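Local coordinates for protein MmeI (Methylophilus methylotrophus, PDB 5HR4) that is a Type IIL restriction-modification enzyme that probably methylates the N6 position of adenine in DNA with S-adenosyl-L-methionine, at residues I321-I325 against N368-T373; Y374-L379 against T429-N434; A422-W427 against L450-I456; N562-F568 against E594-Y600. One frame throughout, in Å; residues are numbered along the deposited sequence.

Interaction 1 (I321-I325 against N368-T373). With SFG (sinefungin), chain H.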
# COMPACT_ATOMS: atom_id res chain seq x y z
N ILE A 321 11.58 -4.43 1.34
CA ILE A 321 12.36 -4.61 0.12
C ILE A 321 13.10 -5.96 0.12
O ILE A 321 13.19 -6.65 -0.90
CB ILE A 321 13.33 -3.42 -0.06
CG1 ILE A 321 12.55 -2.11 -0.15
CG2 ILE A 321 14.19 -3.59 -1.30
CD1 ILE A 321 13.41 -0.87 -0.22
N LEU A 322 13.65 -6.36 1.28
CA LEU A 322 14.34 -7.65 1.33
C LEU A 322 13.38 -8.82 1.08
O LEU A 322 13.75 -9.78 0.40
CB LEU A 322 15.10 -7.81 2.65
CG LEU A 322 16.30 -6.84 2.74
CD1 LEU A 322 16.89 -6.65 4.15
CD2 LEU A 322 17.37 -7.31 1.78
N LYS A 323 12.14 -8.75 1.58
CA LYS A 323 11.20 -9.83 1.24
C LYS A 323 10.89 -9.85 -0.25
O LYS A 323 10.38 -10.85 -0.76
CB LYS A 323 9.85 -9.73 1.97
CG LYS A 323 9.80 -8.93 3.23
CD LYS A 323 8.38 -8.43 3.44
CE LYS A 323 7.87 -8.79 4.82
NZ LYS A 323 6.51 -8.23 5.02
N LEU A 324 11.13 -8.74 -0.95
CA LEU A 324 10.82 -8.69 -2.37
C LEU A 324 12.03 -9.04 -3.24
O LEU A 324 11.89 -9.81 -4.21
CB LEU A 324 10.27 -7.31 -2.72
CG LEU A 324 9.74 -7.08 -4.13
CD1 LEU A 324 8.78 -5.96 -4.04
CD2 LEU A 324 10.85 -6.72 -5.12
N ILE A 325 13.22 -8.54 -2.92
CA ILE A 325 14.37 -8.85 -3.78
C ILE A 325 15.00 -10.21 -3.48
O ILE A 325 15.72 -10.73 -4.35
CB ILE A 325 15.45 -7.75 -3.70
CG1 ILE A 325 16.08 -7.71 -2.31
CG2 ILE A 325 14.87 -6.38 -4.12
CD1 ILE A 325 17.13 -6.62 -2.13
N ASN A 368 14.92 3.66 -2.49
CA ASN A 368 15.34 2.65 -1.52
C ASN A 368 15.53 1.27 -2.17
O ASN A 368 16.56 0.62 -1.95
CB ASN A 368 14.36 2.59 -0.37
CG ASN A 368 14.63 3.68 0.65
OD1 ASN A 368 15.78 4.00 0.89
ND2 ASN A 368 13.58 4.26 1.23
N PHE A 369 14.55 0.82 -2.96
CA PHE A 369 14.73 -0.43 -3.71
C PHE A 369 16.05 -0.45 -4.48
O PHE A 369 16.75 -1.47 -4.50
CB PHE A 369 13.59 -0.64 -4.70
CG PHE A 369 12.36 -1.16 -4.08
CD1 PHE A 369 12.20 -2.51 -3.85
CD2 PHE A 369 11.33 -0.30 -3.76
CE1 PHE A 369 11.04 -3.00 -3.26
CE2 PHE A 369 10.17 -0.78 -3.19
CZ PHE A 369 10.03 -2.13 -2.93
N LEU A 370 16.40 0.67 -5.13
CA LEU A 370 17.67 0.70 -5.84
C LEU A 370 18.86 0.72 -4.89
O LEU A 370 19.92 0.16 -5.21
CB LEU A 370 17.74 1.90 -6.79
CG LEU A 370 16.60 1.85 -7.80
CD1 LEU A 370 16.56 3.10 -8.66
CD2 LEU A 370 16.69 0.61 -8.65
N VAL A 371 18.72 1.35 -3.72
CA VAL A 371 19.85 1.47 -2.81
C VAL A 371 20.12 0.13 -2.13
O VAL A 371 21.24 -0.38 -2.18
CB VAL A 371 19.60 2.60 -1.79
CG1 VAL A 371 20.53 2.49 -0.61
CG2 VAL A 371 19.79 3.95 -2.46
N ILE A 372 19.08 -0.47 -1.52
CA ILE A 372 19.24 -1.80 -0.93
C ILE A 372 19.79 -2.79 -1.95
O ILE A 372 20.67 -3.59 -1.63
CB ILE A 372 17.92 -2.31 -0.34
CG1 ILE A 372 17.44 -1.37 0.75
CG2 ILE A 372 18.12 -3.70 0.29
CD1 ILE A 372 18.46 -1.31 1.87
N THR A 373 19.27 -2.77 -3.18
CA THR A 373 19.73 -3.74 -4.17
C THR A 373 21.20 -3.54 -4.47
O THR A 373 21.99 -4.50 -4.46
CB THR A 373 18.93 -3.64 -5.47
OG1 THR A 373 17.56 -3.99 -5.25
CG2 THR A 373 19.54 -4.58 -6.51
N SFG H . 9.65 2.82 -2.88
CA SFG H . 9.91 4.21 -2.55
C SFG H . 10.80 4.21 -1.32
O SFG H . 11.13 3.12 -0.81
OXT SFG H . 11.20 5.29 -0.81
CB SFG H . 8.60 4.93 -2.26
CG SFG H . 7.69 4.75 -3.46
CD SFG H . 6.32 5.24 -3.02
NE SFG H . 5.70 4.16 -2.29
C5' SFG H . 5.46 5.67 -4.22
C4' SFG H . 6.13 6.74 -5.15
O4' SFG H . 5.50 6.76 -6.29
C3' SFG H . 6.00 8.18 -4.63
O3' SFG H . 7.25 8.61 -4.33
C2' SFG H . 5.36 9.00 -5.79
O2' SFG H . 6.03 10.32 -5.97
C1' SFG H . 5.57 8.27 -6.84
N9 SFG H . 4.52 8.35 -7.81
C8 SFG H . 3.21 8.44 -7.61
N7 SFG H . 2.60 8.44 -8.80
C5 SFG H . 3.55 8.34 -9.73
C6 SFG H . 3.45 8.30 -11.10
N6 SFG H . 2.33 8.35 -12.01
N1 SFG H . 4.54 8.20 -11.85
C2 SFG H . 5.76 8.13 -11.25
N3 SFG H . 5.85 8.17 -9.90
C4 SFG H . 4.73 8.27 -9.13
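Ile321 sets its CG1 over one face of the Phe369 ring, 3.7 Å from the ring centroid and 15° off the ring normal, a CH-pi contact. This is helix-on-helix packing in the Rossmann-like fold of class I methyltransferases, where helix 318-340 meets the first turns of helix 368-388 next to the pocket that holds sinefungin, an analogue of S-adenosyl-L-methionine. The short axes approach to 10.5 Å and cross at -70°, so the helices meet over a short patch, and the contact holds no hydrogen bond between the two segments. Ile321 gives most of the burial on its side. Its CG2 reaches Phe369 CD1 at 3.4 Å, and its CD1 reaches Asn368 CB at 3.6 Å. One turn further on, Leu324 CD1 comes within 3.8 Å of Phe369 CE1. Ile372 CG2 is shared by Leu322 CD2 at 4.0 Å and Ile325 CD1 at 3.9 Å. Leu324, Ile325 and Phe369 all touch Leu479 of strand 477-480, so the patch rests on the sheet. Towards the pocket, SFG N lies at the edge of the Phe369 ring, 3.7 Å from Phe369 CD2, and Asn368 ND2 makes weak hydrogen bonds to the sinefungin carboxylate, 3.3 Å to SFG OXT and 3.4 Å to SFG O. At the far end Ile325 CG2 packs 3.8 Å from Thr373 OG1, which itself donates a 2.8 Å hydrogen bond to Phe369 O.

Interaction 2 (Y374-L379 against T429-N434)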
# COMPACT_ATOMS: atom_id res chain seq x y z
N TYR A 374 21.60 -2.30 -4.72
CA TYR A 374 23.00 -2.03 -5.02
C TYR A 374 23.90 -2.40 -3.85
O TYR A 374 25.04 -2.81 -4.06
CB TYR A 374 23.16 -0.55 -5.42
CG TYR A 374 24.58 -0.09 -5.64
CD1 TYR A 374 25.33 -0.59 -6.69
CD2 TYR A 374 25.16 0.86 -4.80
CE1 TYR A 374 26.65 -0.19 -6.89
CE2 TYR A 374 26.46 1.28 -5.00
CZ TYR A 374 27.20 0.74 -6.04
OH TYR A 374 28.49 1.15 -6.24
N ARG A 375 23.40 -2.28 -2.62
CA ARG A 375 24.25 -2.61 -1.48
C ARG A 375 24.44 -4.12 -1.36
O ARG A 375 25.56 -4.60 -1.13
CB ARG A 375 23.66 -2.04 -0.19
CG ARG A 375 24.07 -2.80 1.04
CD ARG A 375 23.92 -2.00 2.31
NE ARG A 375 22.55 -1.96 2.82
CZ ARG A 375 21.87 -3.03 3.22
NH1 ARG A 375 22.44 -4.22 3.15
NH2 ARG A 375 20.63 -2.91 3.69
N GLU A 376 23.37 -4.89 -1.55
CA GLU A 376 23.49 -6.34 -1.57
C GLU A 376 24.43 -6.79 -2.68
O GLU A 376 25.25 -7.71 -2.50
CB GLU A 376 22.11 -6.96 -1.73
CG GLU A 376 21.24 -6.65 -0.53
CD GLU A 376 21.91 -7.09 0.75
OE1 GLU A 376 22.27 -8.29 0.83
OE2 GLU A 376 22.11 -6.26 1.66
N LEU A 377 24.34 -6.17 -3.85
CA LEU A 377 25.24 -6.54 -4.92
C LEU A 377 26.67 -6.21 -4.55
O LEU A 377 27.57 -7.03 -4.76
CB LEU A 377 24.83 -5.84 -6.21
CG LEU A 377 24.13 -6.82 -7.14
CD1 LEU A 377 22.88 -7.35 -6.48
CD2 LEU A 377 23.81 -6.10 -8.42
N ARG A 378 26.90 -5.04 -3.96
CA ARG A 378 28.26 -4.75 -3.53
C ARG A 378 28.75 -5.78 -2.51
O ARG A 378 29.85 -6.31 -2.65
CB ARG A 378 28.36 -3.32 -3.00
CG ARG A 378 28.40 -2.26 -4.12
CD ARG A 378 29.67 -2.39 -4.98
NE ARG A 378 30.85 -2.11 -4.18
CZ ARG A 378 31.36 -0.90 -3.98
NH1 ARG A 378 30.79 0.17 -4.54
NH2 ARG A 378 32.43 -0.74 -3.22
N LEU A 379 27.92 -6.11 -1.52
CA LEU A 379 28.33 -7.10 -0.53
C LEU A 379 28.66 -8.43 -1.18
O LEU A 379 29.71 -9.04 -0.90
CB LEU A 379 27.25 -7.27 0.54
CG LEU A 379 27.14 -6.15 1.58
CD1 LEU A 379 26.11 -6.48 2.63
CD2 LEU A 379 28.48 -5.91 2.21
N THR A 429 25.62 5.43 -1.01
CA THR A 429 25.75 3.99 -0.80
C THR A 429 27.01 3.47 -1.49
O THR A 429 27.76 2.67 -0.91
CB THR A 429 24.51 3.25 -1.29
OG1 THR A 429 23.33 3.97 -0.91
CG2 THR A 429 24.47 1.89 -0.63
N ASP A 430 27.26 3.92 -2.72
CA ASP A 430 28.52 3.60 -3.39
C ASP A 430 29.70 3.88 -2.48
O ASP A 430 30.50 2.99 -2.19
CB ASP A 430 28.65 4.40 -4.69
CG ASP A 430 29.97 4.14 -5.40
OD1 ASP A 430 30.09 3.04 -6.00
OD2 ASP A 430 30.86 5.02 -5.39
N HIS A 431 29.81 5.12 -1.98
CA HIS A 431 30.95 5.43 -1.13
C HIS A 431 30.95 4.61 0.15
O HIS A 431 32.01 4.18 0.61
CB HIS A 431 30.98 6.89 -0.76
CG HIS A 431 32.25 7.28 -0.09
ND1 HIS A 431 33.48 7.15 -0.70
CD2 HIS A 431 32.49 7.82 1.13
CE1 HIS A 431 34.42 7.58 0.11
NE2 HIS A 431 33.85 7.99 1.23
N GLN A 432 29.78 4.43 0.77
CA GLN A 432 29.71 3.59 1.96
C GLN A 432 30.28 2.20 1.69
O GLN A 432 31.06 1.68 2.49
CB GLN A 432 28.28 3.48 2.47
CG GLN A 432 27.94 4.52 3.53
CD GLN A 432 26.48 4.55 3.84
OE1 GLN A 432 25.66 4.09 3.04
NE2 GLN A 432 26.12 5.09 5.02
N MET A 433 29.95 1.62 0.53
CA MET A 433 30.47 0.30 0.19
C MET A 433 31.95 0.37 -0.18
O MET A 433 32.73 -0.52 0.20
CB MET A 433 29.66 -0.31 -0.94
CG MET A 433 28.22 -0.58 -0.55
SD MET A 433 28.05 -1.50 1.01
CE MET A 433 28.97 -2.97 0.63
N ASN A 434 32.37 1.40 -0.92
CA ASN A 434 33.79 1.53 -1.23
C ASN A 434 34.61 1.57 0.06
O ASN A 434 35.68 0.96 0.13
CB ASN A 434 34.06 2.77 -2.09
CG ASN A 434 33.29 2.75 -3.39
OD1 ASN A 434 32.97 1.68 -3.92
ND2 ASN A 434 32.93 3.92 -3.89
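A polar cluster centred on Arg378 joins the two helices. Asn434 OD1 accepts from both terminal nitrogens of the Arg378 guanidinium, at 2.7 Å from Arg378 NH1 and 2.6 Å from Arg378 NH2. Arg378 NH1 also donates to Tyr374 OH at 3.0 Å. A salt bridge of 3.3 Å joins Arg378 NH1 to Asp430 OD1. That carboxylate is well used: Tyr374 OH donates to Asp430 OD1 over a very short 2.5 Å, Arg447 pairs with the same oxygen, and Asn434 ND2 donates to Asp430 OD2 at 2.8 Å. The two short segments run nearly parallel, 21° apart with axes 10.1 Å from each other, as parts of two helices packed side by side on one face of the Rossmann-like methyltransferase sheet. Met433 covers the guanidinium, its CB over one face, and Met433 CE lies 3.4 Å from Leu379 CD2. Thr429 sends OG1 to Ala425 O on its own helix. Arg375 NH1 bridges to Glu376 OE2 at 2.5 Å, and its NH2 bridges to Glu318.

Interaction 3 (A422-W427 against L450-I456)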
# COMPACT_ATOMS: atom_id res chain seq x y z
N ALA A 422 17.14 9.92 -4.71
CA ALA A 422 17.49 8.62 -5.28
C ALA A 422 18.87 8.66 -5.91
O ALA A 422 19.69 7.77 -5.68
CB ALA A 422 16.43 8.19 -6.29
N GLN A 423 19.15 9.71 -6.68
CA GLN A 423 20.46 9.82 -7.32
C GLN A 423 21.56 9.91 -6.27
O GLN A 423 22.49 9.09 -6.27
CB GLN A 423 20.50 11.02 -8.27
CG GLN A 423 21.68 10.98 -9.22
CD GLN A 423 21.58 12.01 -10.34
OE1 GLN A 423 22.19 13.07 -10.27
NE2 GLN A 423 20.84 11.68 -11.39
N VAL A 424 21.45 10.86 -5.34
CA VAL A 424 22.50 11.00 -4.32
C VAL A 424 22.51 9.79 -3.41
O VAL A 424 23.57 9.35 -2.94
CB VAL A 424 22.32 12.29 -3.51
CG1 VAL A 424 23.16 12.25 -2.26
CG2 VAL A 424 22.74 13.48 -4.35
N ALA A 425 21.35 9.20 -3.16
CA ALA A 425 21.31 7.99 -2.34
C ALA A 425 22.21 6.91 -2.92
O ALA A 425 22.92 6.21 -2.17
CB ALA A 425 19.87 7.50 -2.20
N LEU A 426 22.22 6.76 -4.24
CA LEU A 426 23.05 5.73 -4.85
C LEU A 426 24.53 6.07 -4.73
O LEU A 426 25.36 5.17 -4.56
CB LEU A 426 22.65 5.54 -6.31
CG LEU A 426 21.50 4.54 -6.44
CD1 LEU A 426 20.80 4.67 -7.75
CD2 LEU A 426 22.06 3.13 -6.31
N TRP A 427 24.91 7.34 -4.80
CA TRP A 427 26.33 7.65 -4.68
C TRP A 427 26.84 7.50 -3.25
O TRP A 427 27.95 7.01 -3.03
CB TRP A 427 26.62 9.06 -5.18
CG TRP A 427 26.71 9.19 -6.66
CD1 TRP A 427 27.47 8.44 -7.53
CD2 TRP A 427 26.04 10.17 -7.46
NE1 TRP A 427 27.29 8.89 -8.82
CE2 TRP A 427 26.43 9.96 -8.80
CE3 TRP A 427 25.15 11.22 -7.16
CZ2 TRP A 427 25.95 10.75 -9.83
CZ3 TRP A 427 24.68 11.99 -8.18
CH2 TRP A 427 25.07 11.75 -9.50
N LEU A 450 32.74 11.88 -9.27
CA LEU A 450 31.58 11.09 -9.65
C LEU A 450 31.58 10.91 -11.16
O LEU A 450 31.14 11.79 -11.90
CB LEU A 450 30.32 11.77 -9.15
CG LEU A 450 30.29 11.92 -7.62
CD1 LEU A 450 29.16 12.81 -7.13
CD2 LEU A 450 30.21 10.53 -6.95
N LYS A 451 32.06 9.77 -11.64
CA LYS A 451 32.06 9.49 -13.07
C LYS A 451 30.90 8.60 -13.52
O LYS A 451 30.59 8.58 -14.71
CB LYS A 451 33.39 8.85 -13.49
N SER A 452 30.27 7.86 -12.61
CA SER A 452 29.17 6.97 -12.94
C SER A 452 27.88 7.60 -12.45
O SER A 452 27.85 8.24 -11.39
CB SER A 452 29.39 5.60 -12.28
OG SER A 452 28.92 4.53 -13.08
N THR A 453 26.82 7.48 -13.24
CA THR A 453 25.60 8.10 -12.77
C THR A 453 24.40 7.17 -12.94
O THR A 453 24.27 6.50 -13.98
CB THR A 453 25.33 9.46 -13.45
OG1 THR A 453 24.83 9.25 -14.78
CG2 THR A 453 26.61 10.31 -13.52
N PRO A 454 23.53 7.11 -11.93
CA PRO A 454 22.24 6.42 -12.09
C PRO A 454 21.42 7.04 -13.20
O PRO A 454 21.75 8.09 -13.76
CB PRO A 454 21.55 6.61 -10.74
CG PRO A 454 22.58 7.10 -9.81
CD PRO A 454 23.73 7.66 -10.59
N HIS A 455 20.31 6.39 -13.50
CA HIS A 455 19.40 6.81 -14.55
C HIS A 455 18.00 6.95 -13.96
O HIS A 455 17.09 6.18 -14.29
CB HIS A 455 19.44 5.84 -15.72
CG HIS A 455 20.82 5.66 -16.30
ND1 HIS A 455 21.58 4.54 -16.08
CD2 HIS A 455 21.56 6.48 -17.09
CE1 HIS A 455 22.74 4.66 -16.71
NE2 HIS A 455 22.75 5.83 -17.33
N ILE A 456 17.86 7.92 -13.05
CA ILE A 456 16.57 8.28 -12.48
C ILE A 456 15.96 9.39 -13.32
O ILE A 456 16.55 10.47 -13.49
CB ILE A 456 16.73 8.75 -11.02
CG1 ILE A 456 17.55 7.73 -10.23
CG2 ILE A 456 15.36 8.98 -10.38
CD1 ILE A 456 16.94 6.36 -10.21
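The Trp427 indole and the Pro454 ring are the two bumps that key helix 416-440 to the loop 450-454 that runs into strand 455-458. Trp427 lies in a hollow walled by Leu450, whose CD2 sits over one face of the five-membered ring, 3.7 Å from its centroid and 21° off the normal, while Thr453 CG2 meets the ring edge 3.8 Å from Trp427 CZ2. The hollow's polar point is Ser452 O, which takes a 2.7 Å hydrogen bond from Trp427 NE1 with an N-H...acceptor angle of 153°. Pro454 fills the next hollow, between Gln423, Leu426 and Trp427: its CB is 3.6 Å from Leu426 CD1, its CG 4.0 Å from Gln423 CG, and its CD 3.9 Å from Trp427 CZ2. Beyond it, Ile456 CG1 comes to 4.1 Å of the small Ala422 CB. The helix links strand 409-413 to strand 455-458 in a beta-alpha-beta crossover of the Rossmann-like sheet; helix 368-388 packs against Leu426 and Ile456, and Leu261 of helix 259-262 touches Trp427 and Leu450.

Interaction 4 (N562-F568 against E594-Y600)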
# COMPACT_ATOMS: atom_id res chain seq x y z
N ASN A 562 4.76 -15.93 -10.08
CA ASN A 562 5.79 -16.88 -9.68
C ASN A 562 6.01 -16.96 -8.18
O ASN A 562 6.38 -18.02 -7.68
CB ASN A 562 7.10 -16.53 -10.36
CG ASN A 562 7.04 -16.78 -11.84
OD1 ASN A 562 6.68 -17.89 -12.26
ND2 ASN A 562 7.32 -15.74 -12.65
N PHE A 563 5.81 -15.87 -7.46
CA PHE A 563 5.79 -15.94 -6.01
C PHE A 563 4.93 -14.79 -5.53
O PHE A 563 4.64 -13.86 -6.28
CB PHE A 563 7.20 -15.89 -5.41
CG PHE A 563 7.84 -14.53 -5.47
CD1 PHE A 563 7.67 -13.61 -4.43
CD2 PHE A 563 8.63 -14.16 -6.54
CE1 PHE A 563 8.26 -12.36 -4.47
CE2 PHE A 563 9.23 -12.91 -6.60
CZ PHE A 563 9.05 -12.01 -5.56
N ALA A 564 4.53 -14.86 -4.27
CA ALA A 564 3.63 -13.86 -3.73
C ALA A 564 3.69 -13.91 -2.21
O ALA A 564 3.74 -14.99 -1.63
CB ALA A 564 2.19 -14.09 -4.20
N HIS A 565 3.66 -12.73 -1.59
CA HIS A 565 3.44 -12.56 -0.16
C HIS A 565 1.97 -12.22 0.07
O HIS A 565 1.49 -11.19 -0.41
CB HIS A 565 4.31 -11.45 0.42
CG HIS A 565 5.75 -11.81 0.59
ND1 HIS A 565 6.34 -11.96 1.83
CD2 HIS A 565 6.73 -12.04 -0.32
CE1 HIS A 565 7.61 -12.28 1.68
NE2 HIS A 565 7.88 -12.33 0.38
N ARG A 566 1.28 -13.04 0.85
CA ARG A 566 -0.09 -12.72 1.22
C ARG A 566 -0.10 -11.54 2.20
O ARG A 566 0.95 -11.01 2.60
CB ARG A 566 -0.77 -13.93 1.83
CG ARG A 566 -1.04 -15.02 0.85
CD ARG A 566 -1.74 -16.13 1.57
NE ARG A 566 -3.13 -15.79 1.79
CZ ARG A 566 -3.98 -15.55 0.79
NH1 ARG A 566 -3.56 -15.61 -0.46
NH2 ARG A 566 -5.25 -15.25 1.04
N THR A 567 -1.31 -11.14 2.60
CA THR A 567 -1.54 -9.90 3.34
C THR A 567 -0.62 -9.75 4.55
O THR A 567 -0.48 -10.67 5.36
CB THR A 567 -3.00 -9.89 3.81
OG1 THR A 567 -3.86 -9.85 2.67
CG2 THR A 567 -3.26 -8.71 4.69
N PHE A 568 0.01 -8.57 4.68
CA PHE A 568 0.70 -8.19 5.91
C PHE A 568 0.45 -6.72 6.21
O PHE A 568 0.03 -5.96 5.33
CB PHE A 568 2.22 -8.48 5.85
CG PHE A 568 2.94 -7.85 4.68
CD1 PHE A 568 2.87 -8.41 3.42
CD2 PHE A 568 3.73 -6.74 4.87
CE1 PHE A 568 3.56 -7.83 2.34
CE2 PHE A 568 4.41 -6.16 3.80
CZ PHE A 568 4.33 -6.72 2.54
N GLU A 594 8.65 -23.88 -9.46
CA GLU A 594 8.66 -23.88 -7.99
C GLU A 594 8.09 -22.56 -7.47
O GLU A 594 8.84 -21.66 -7.06
CB GLU A 594 10.05 -24.12 -7.48
CG GLU A 594 10.58 -25.46 -7.88
CD GLU A 594 11.25 -26.15 -6.73
OE1 GLU A 594 12.41 -25.76 -6.44
OE2 GLU A 594 10.63 -27.05 -6.11
N LYS A 595 6.77 -22.44 -7.46
CA LYS A 595 6.13 -21.23 -6.97
C LYS A 595 6.01 -21.31 -5.46
O LYS A 595 5.57 -22.34 -4.93
CB LYS A 595 4.76 -21.05 -7.62
CG LYS A 595 4.85 -20.80 -9.14
CD LYS A 595 3.56 -21.16 -9.87
CE LYS A 595 3.69 -20.88 -11.37
NZ LYS A 595 2.38 -20.49 -11.99
N ILE A 596 6.44 -20.26 -4.77
CA ILE A 596 6.31 -20.16 -3.31
C ILE A 596 5.31 -19.04 -2.99
O ILE A 596 5.34 -17.96 -3.60
CB ILE A 596 7.67 -19.94 -2.63
CG1 ILE A 596 8.28 -18.59 -3.02
CG2 ILE A 596 8.60 -21.10 -2.95
CD1 ILE A 596 9.84 -18.49 -3.10
N ILE A 597 4.41 -19.32 -2.05
CA ILE A 597 3.54 -18.32 -1.45
C ILE A 597 4.02 -18.13 -0.03
O ILE A 597 4.10 -19.10 0.73
CB ILE A 597 2.07 -18.77 -1.47
CG1 ILE A 597 1.55 -18.91 -2.90
CG2 ILE A 597 1.20 -17.82 -0.65
CD1 ILE A 597 0.20 -19.56 -2.96
N TYR A 598 4.38 -16.91 0.34
CA TYR A 598 4.77 -16.60 1.71
C TYR A 598 3.53 -16.24 2.53
O TYR A 598 2.81 -15.30 2.17
CB TYR A 598 5.77 -15.44 1.74
CG TYR A 598 7.11 -15.74 1.10
CD1 TYR A 598 7.27 -15.70 -0.27
CD2 TYR A 598 8.21 -16.06 1.89
CE1 TYR A 598 8.49 -15.97 -0.84
CE2 TYR A 598 9.43 -16.33 1.32
CZ TYR A 598 9.57 -16.29 -0.04
OH TYR A 598 10.81 -16.55 -0.60
N GLU A 599 3.30 -16.95 3.63
CA GLU A 599 2.11 -16.79 4.46
C GLU A 599 2.46 -16.20 5.82
O GLU A 599 3.58 -16.35 6.31
CB GLU A 599 1.41 -18.13 4.66
CG GLU A 599 1.14 -18.84 3.36
CD GLU A 599 0.24 -20.04 3.56
OE1 GLU A 599 0.75 -21.11 3.96
OE2 GLU A 599 -0.98 -19.90 3.33
N TYR A 600 1.49 -15.53 6.43
CA TYR A 600 1.70 -14.84 7.71
C TYR A 600 0.69 -15.33 8.74
O TYR A 600 -0.52 -15.18 8.53
CB TYR A 600 1.57 -13.33 7.57
CG TYR A 600 2.61 -12.66 6.69
CD1 TYR A 600 2.62 -12.86 5.32
CD2 TYR A 600 3.57 -11.81 7.24
CE1 TYR A 600 3.56 -12.24 4.51
CE2 TYR A 600 4.51 -11.20 6.44
CZ TYR A 600 4.50 -11.41 5.07
OH TYR A 600 5.44 -10.79 4.27
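Backbone hydrogen bonds set the parallel register, with the strands 4.7 Å apart at 14°. Ala564 brackets Ile597, donating from N to Ile596 O at 3.3 Å and accepting at O from Tyr598 N at 2.8 Å; Arg566 N then donates to Tyr598 O at 3.0 Å. Two of the same carbonyls also receive CA-H...O contacts, Phe563 CA to Ile596 O at 3.2 Å and Ile597 CA to Ala564 O at 3.3 Å. Aromatic contacts come next. The His565 and Tyr598 rings form an offset stack, centroids 4.2 Å apart and planes at 3°, and Phe568 CB lies over the Tyr600 ring face, 3.8 Å from its centroid. Among side-chain polar links, His565 ND1 and Tyr600 OH share a 2.9 Å hydrogen bond. Lys323 of helix 318-340 binds Tyr600 OH and makes a cation-pi contact with Phe568. On its other edge strand 560-569 pairs with strand 581-588, where Asn562 and Phe563 both face Gly586, a classic beta bulge. The strand order 3-2-1-4-5-7-6, with 581-588 antiparallel between its neighbours, is that of class I methyltransferases; 595-599 continues the sheet beyond 560-569, with 608-612 outermost.

How the interactions relate
From the N terminus, interaction 1 closes first, bringing the start of helix 368-388 back onto helix 318-340 across 42 intervening residues. Interaction 2 opens on helix 368-388 and closes on helix 416-440. Interaction 3 opens at 422-427, before interaction 2 closes at 429-434, so these two cross along the chain; both use helix 416-440, and Tyr374 CB meets Leu426 CD2 at 3.9 Å. Interaction 4 follows in series, closing a 25-residue excursion through strand 581-588, which pairs with the other edge of 560-569. Interaction 3 sits at the edge strand 455-458 and interaction 4 near the opposite edge, about 32 Å apart between centres, with Lys323 linking interactions 1 and 4.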